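Local coordinates for geranyltranstransferase (Stenotrophomonas maltophilia, PDB 7LBJ), which probably makes farnesyl diphosphate or a longer prenyl diphosphate, as a magnesium-dependent member of the FPP/GGPP synthase family, at residues Gln208-Ala222 with Leu270-Gly282. Sequence-based numbering, arbitrary orientation. Where two conformers were deposited one is given.
Sequences QLAQLDSFADALGLA and LAARMQSILARYG. With EDO (1,2-ethanediol), chain F.
Two antiparallel helices of the all-helical polyprenyl synthase fold, 208-222 (on helix 206-233) and 270-277 (on helix 260-277), pack here, with M274 set as a knob into the hole formed by F215, A218, L219 and A222. The short axes approach to 9.1 Å and run 160° apart. M274 sends CG away from its own carbonyl carbon (chi1 -74°), which with an extended chi2 lays SD against the backbone of L219, 3.4 Å from its CA; the bend at chi3 then turns CE to the methyl of A222. The same sulfur lies oblique to the F215 ring, 4.9 Å from the centroid, a Met-aromatic contact. F215 is gripped in two further ways: L278 CD1 sits over one face in a CH-pi contact, 4.0 Å from the centroid, while the carbonyl O of M274 lies in the ring plane at the edge, 3.6 Å from CD1. I277 slides along the flank, its CD1 against F215 CA and its CG2 beside the carbonyl of Q211. Towards the other end, L270 splits its branches, CD1 on A222 and L221, CD2 on A218.

The type I turn from L278 to Y281 brings the tyrosine back toward 208-222. Its hydroxyl accepts from Q208 NE2 (2.9 Å, 158° at the hydrogen), with the oxygen close to the plane of the Q208 amide, and donates to Q211 OE1 in a bond modelled at 2.5 Å, so short that its exact length is doubtful. Both glutamine chains are extended, and their amides reach the tyrosine at its ring edge.

R289, on helix 286-297, binds the carbonyls of L278, Y281 and G282, while A292 of that helix touches both F215 and M274. Helix 176-201 meets L212 and A216 through V195, so helix 206-233 is packed against it as well as against helix 260-277.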
# COMPACT_ATOMS: atom_id res chain seq x y z
N GLN A 208 -13.11 -18.20 -18.62
CA GLN A 208 -12.99 -16.93 -19.30
C GLN A 208 -11.95 -16.03 -18.64
O GLN A 208 -11.28 -15.25 -19.33
CB GLN A 208 -14.34 -16.25 -19.31
CG GLN A 208 -14.45 -15.30 -20.42
CD GLN A 208 -15.87 -14.88 -20.64
OE1 GLN A 208 -16.77 -15.24 -19.87
NE2 GLN A 208 -16.09 -14.11 -21.70
N LEU A 209 -11.80 -16.10 -17.32
CA LEU A 209 -10.72 -15.35 -16.69
C LEU A 209 -9.37 -15.81 -17.21
O LEU A 209 -8.48 -14.99 -17.46
CB LEU A 209 -10.79 -15.49 -15.16
CG LEU A 209 -12.00 -14.77 -14.56
CD1 LEU A 209 -12.23 -15.19 -13.15
CD2 LEU A 209 -11.74 -13.27 -14.62
N ALA A 210 -9.20 -17.13 -17.37
CA ALA A 210 -7.91 -17.65 -17.83
C ALA A 210 -7.65 -17.25 -19.27
O ALA A 210 -6.51 -16.92 -19.65
CB ALA A 210 -7.88 -19.17 -17.69
N GLN A 211 -8.67 -17.28 -20.11
CA GLN A 211 -8.51 -16.84 -21.49
C GLN A 211 -8.10 -15.37 -21.56
O GLN A 211 -7.15 -15.00 -22.29
CB GLN A 211 -9.82 -17.10 -22.23
CG GLN A 211 -9.90 -16.57 -23.65
CD GLN A 211 -11.34 -16.67 -24.13
OE1 GLN A 211 -12.18 -15.88 -23.72
NE2 GLN A 211 -11.64 -17.67 -24.94
N LEU A 212 -8.79 -14.51 -20.82
CA LEU A 212 -8.46 -13.08 -20.81
C LEU A 212 -7.09 -12.84 -20.19
O LEU A 212 -6.40 -11.88 -20.57
CB LEU A 212 -9.52 -12.29 -20.04
CG LEU A 212 -10.87 -12.36 -20.73
CD1 LEU A 212 -11.93 -11.64 -19.93
CD2 LEU A 212 -10.77 -11.78 -22.17
N ASP A 213 -6.69 -13.68 -19.24
CA ASP A 213 -5.36 -13.53 -18.67
C ASP A 213 -4.29 -13.80 -19.71
O ASP A 213 -3.25 -13.13 -19.72
CB ASP A 213 -5.20 -14.45 -17.47
CG ASP A 213 -3.94 -14.17 -16.69
OD1 ASP A 213 -3.77 -13.01 -16.25
OD2 ASP A 213 -3.13 -15.09 -16.50
N SER A 214 -4.53 -14.77 -20.59
CA SER A 214 -3.59 -15.06 -21.67
C SER A 214 -3.45 -13.86 -22.61
O SER A 214 -2.35 -13.52 -23.07
CB SER A 214 -4.08 -16.30 -22.43
OG SER A 214 -3.19 -16.69 -23.45
N PHE A 215 -4.57 -13.22 -22.91
CA PHE A 215 -4.53 -12.00 -23.70
C PHE A 215 -3.75 -10.90 -22.97
O PHE A 215 -2.89 -10.23 -23.55
CB PHE A 215 -5.97 -11.55 -23.99
CG PHE A 215 -6.10 -10.13 -24.53
CD1 PHE A 215 -6.00 -9.88 -25.89
CD2 PHE A 215 -6.34 -9.07 -23.67
CE1 PHE A 215 -6.14 -8.58 -26.38
CE2 PHE A 215 -6.49 -7.77 -24.15
CZ PHE A 215 -6.38 -7.53 -25.51
N ALA A 216 -4.04 -10.71 -21.68
CA ALA A 216 -3.44 -9.61 -20.94
C ALA A 216 -1.95 -9.86 -20.73
O ALA A 216 -1.15 -8.91 -20.66
CB ALA A 216 -4.15 -9.44 -19.59
N ASP A 217 -1.56 -11.12 -20.56
CA ASP A 217 -0.15 -11.47 -20.45
C ASP A 217 0.60 -11.04 -21.70
O ASP A 217 1.64 -10.37 -21.63
CB ASP A 217 -0.03 -12.98 -20.23
CG ASP A 217 1.36 -13.42 -19.77
OD1 ASP A 217 2.12 -12.61 -19.23
OD2 ASP A 217 1.68 -14.62 -19.96
N ALA A 218 0.08 -11.40 -22.88
CA ALA A 218 0.72 -10.99 -24.13
C ALA A 218 0.74 -9.47 -24.28
O ALA A 218 1.73 -8.90 -24.75
CB ALA A 218 0.02 -11.63 -25.33
N LEU A 219 -0.36 -8.79 -23.88
CA LEU A 219 -0.41 -7.34 -24.04
C LEU A 219 0.66 -6.63 -23.21
O LEU A 219 1.29 -5.67 -23.69
CB LEU A 219 -1.80 -6.81 -23.66
CG LEU A 219 -2.08 -5.34 -23.99
CD1 LEU A 219 -3.54 -5.19 -24.36
CD2 LEU A 219 -1.78 -4.46 -22.80
N GLY A 220 0.87 -7.07 -21.97
CA GLY A 220 1.85 -6.41 -21.13
C GLY A 220 3.25 -6.52 -21.70
O GLY A 220 4.03 -5.56 -21.65
N LEU A 221 3.60 -7.68 -22.25
CA LEU A 221 4.90 -7.81 -22.92
C LEU A 221 4.94 -6.99 -24.21
O LEU A 221 5.92 -6.28 -24.46
CB LEU A 221 5.21 -9.28 -23.20
CG LEU A 221 6.56 -9.56 -23.87
CD1 LEU A 221 7.69 -8.98 -23.04
CD2 LEU A 221 6.82 -11.09 -24.11
N ALA A 222 3.87 -7.05 -25.01
CA ALA A 222 3.85 -6.29 -26.26
C ALA A 222 4.13 -4.82 -26.02
O ALA A 222 4.90 -4.19 -26.76
CB ALA A 222 2.50 -6.47 -26.97
N LEU A 270 3.22 -11.15 -31.05
CA LEU A 270 2.35 -10.82 -29.92
C LEU A 270 1.07 -10.13 -30.39
O LEU A 270 -0.01 -10.40 -29.85
CB LEU A 270 3.11 -9.93 -28.92
CG LEU A 270 4.20 -10.62 -28.08
CD1 LEU A 270 5.19 -9.61 -27.48
CD2 LEU A 270 3.63 -11.49 -26.94
N ALA A 271 1.17 -9.26 -31.40
CA ALA A 271 -0.02 -8.64 -31.97
C ALA A 271 -0.98 -9.69 -32.52
O ALA A 271 -2.18 -9.66 -32.24
CB ALA A 271 0.39 -7.65 -33.07
N ALA A 272 -0.46 -10.61 -33.35
CA ALA A 272 -1.32 -11.65 -33.89
C ALA A 272 -1.89 -12.52 -32.78
O ALA A 272 -3.06 -12.90 -32.82
CB ALA A 272 -0.54 -12.49 -34.90
N ARG A 273 -1.07 -12.84 -31.78
CA ARG A 273 -1.53 -13.70 -30.70
C ARG A 273 -2.70 -13.06 -29.96
O ARG A 273 -3.71 -13.72 -29.70
CB ARG A 273 -0.38 -13.98 -29.72
CG ARG A 273 -0.68 -15.13 -28.78
CD ARG A 273 0.18 -15.03 -27.53
NE ARG A 273 1.60 -15.11 -27.86
CZ ARG A 273 2.57 -15.10 -26.95
NH1 ARG A 273 2.30 -15.05 -25.65
NH2 ARG A 273 3.84 -15.13 -27.36
N MET A 274 -2.59 -11.78 -29.64
CA MET A 274 -3.67 -11.10 -28.92
C MET A 274 -4.97 -11.16 -29.71
O MET A 274 -6.02 -11.49 -29.15
CB MET A 274 -3.28 -9.65 -28.61
CG MET A 274 -2.26 -9.56 -27.49
SD MET A 274 -1.90 -7.86 -27.01
CE MET A 274 -1.09 -7.27 -28.51
N GLN A 275 -4.92 -10.87 -31.02
CA GLN A 275 -6.15 -10.90 -31.80
C GLN A 275 -6.73 -12.31 -31.89
O GLN A 275 -7.95 -12.47 -31.81
CB GLN A 275 -5.90 -10.30 -33.18
CG GLN A 275 -5.49 -8.80 -33.14
CD GLN A 275 -6.50 -7.87 -32.43
OE1 GLN A 275 -7.72 -8.01 -32.59
NE2 GLN A 275 -5.98 -6.91 -31.66
N SER A 276 -5.88 -13.34 -32.02
CA SER A 276 -6.39 -14.71 -32.10
C SER A 276 -7.12 -15.14 -30.83
O SER A 276 -8.04 -15.97 -30.89
CB SER A 276 -5.24 -15.69 -32.36
OG SER A 276 -4.49 -15.89 -31.15
N ILE A 277 -6.68 -14.64 -29.67
CA ILE A 277 -7.30 -15.06 -28.40
C ILE A 277 -8.73 -14.57 -28.32
O ILE A 277 -9.60 -15.26 -27.78
CB ILE A 277 -6.47 -14.58 -27.19
CG1 ILE A 277 -5.09 -15.26 -27.20
CG2 ILE A 277 -7.19 -14.90 -25.84
CD1 ILE A 277 -4.07 -14.52 -26.34
N LEU A 278 -9.00 -13.39 -28.87
CA LEU A 278 -10.33 -12.79 -28.80
C LEU A 278 -11.17 -13.05 -30.05
O LEU A 278 -12.24 -12.45 -30.20
CB LEU A 278 -10.23 -11.28 -28.58
CG LEU A 278 -9.45 -10.79 -27.36
CD1 LEU A 278 -9.57 -9.27 -27.19
CD2 LEU A 278 -9.91 -11.52 -26.09
N ALA A 279 -10.71 -13.91 -30.96
CA ALA A 279 -11.31 -13.95 -32.29
C ALA A 279 -12.77 -14.38 -32.27
O ALA A 279 -13.52 -14.02 -33.19
CB ALA A 279 -10.49 -14.87 -33.20
N ARG A 280 -13.22 -15.11 -31.26
CA ARG A 280 -14.58 -15.62 -31.30
C ARG A 280 -15.61 -14.64 -30.74
O ARG A 280 -16.81 -14.87 -30.91
CB ARG A 280 -14.67 -16.95 -30.55
CG ARG A 280 -14.02 -18.10 -31.31
CD ARG A 280 -13.99 -19.34 -30.45
NE ARG A 280 -13.35 -20.47 -31.11
CZ ARG A 280 -12.83 -21.51 -30.46
NH1 ARG A 280 -12.81 -21.55 -29.14
NH2 ARG A 280 -12.33 -22.53 -31.16
N TYR A 281 -15.17 -13.56 -30.10
CA TYR A 281 -16.08 -12.58 -29.55
C TYR A 281 -16.67 -11.71 -30.65
O TYR A 281 -16.11 -11.56 -31.74
CB TYR A 281 -15.36 -11.67 -28.55
CG TYR A 281 -14.98 -12.32 -27.23
CD1 TYR A 281 -13.77 -12.99 -27.09
CD2 TYR A 281 -15.82 -12.23 -26.11
CE1 TYR A 281 -13.41 -13.58 -25.90
CE2 TYR A 281 -15.46 -12.81 -24.91
CZ TYR A 281 -14.25 -13.48 -24.81
OH TYR A 281 -13.87 -14.07 -23.62
N GLY A 282 -17.82 -11.12 -30.35
CA GLY A 282 -18.42 -10.12 -31.21
C GLY A 282 -17.89 -8.74 -30.89
O GLY A 282 -16.81 -8.58 -30.31
C1 EDO F . -0.81 -17.65 -19.69
O1 EDO F . -1.52 -17.60 -20.94
C2 EDO F . -1.22 -16.47 -18.83
O2 EDO F . -2.38 -16.87 -18.10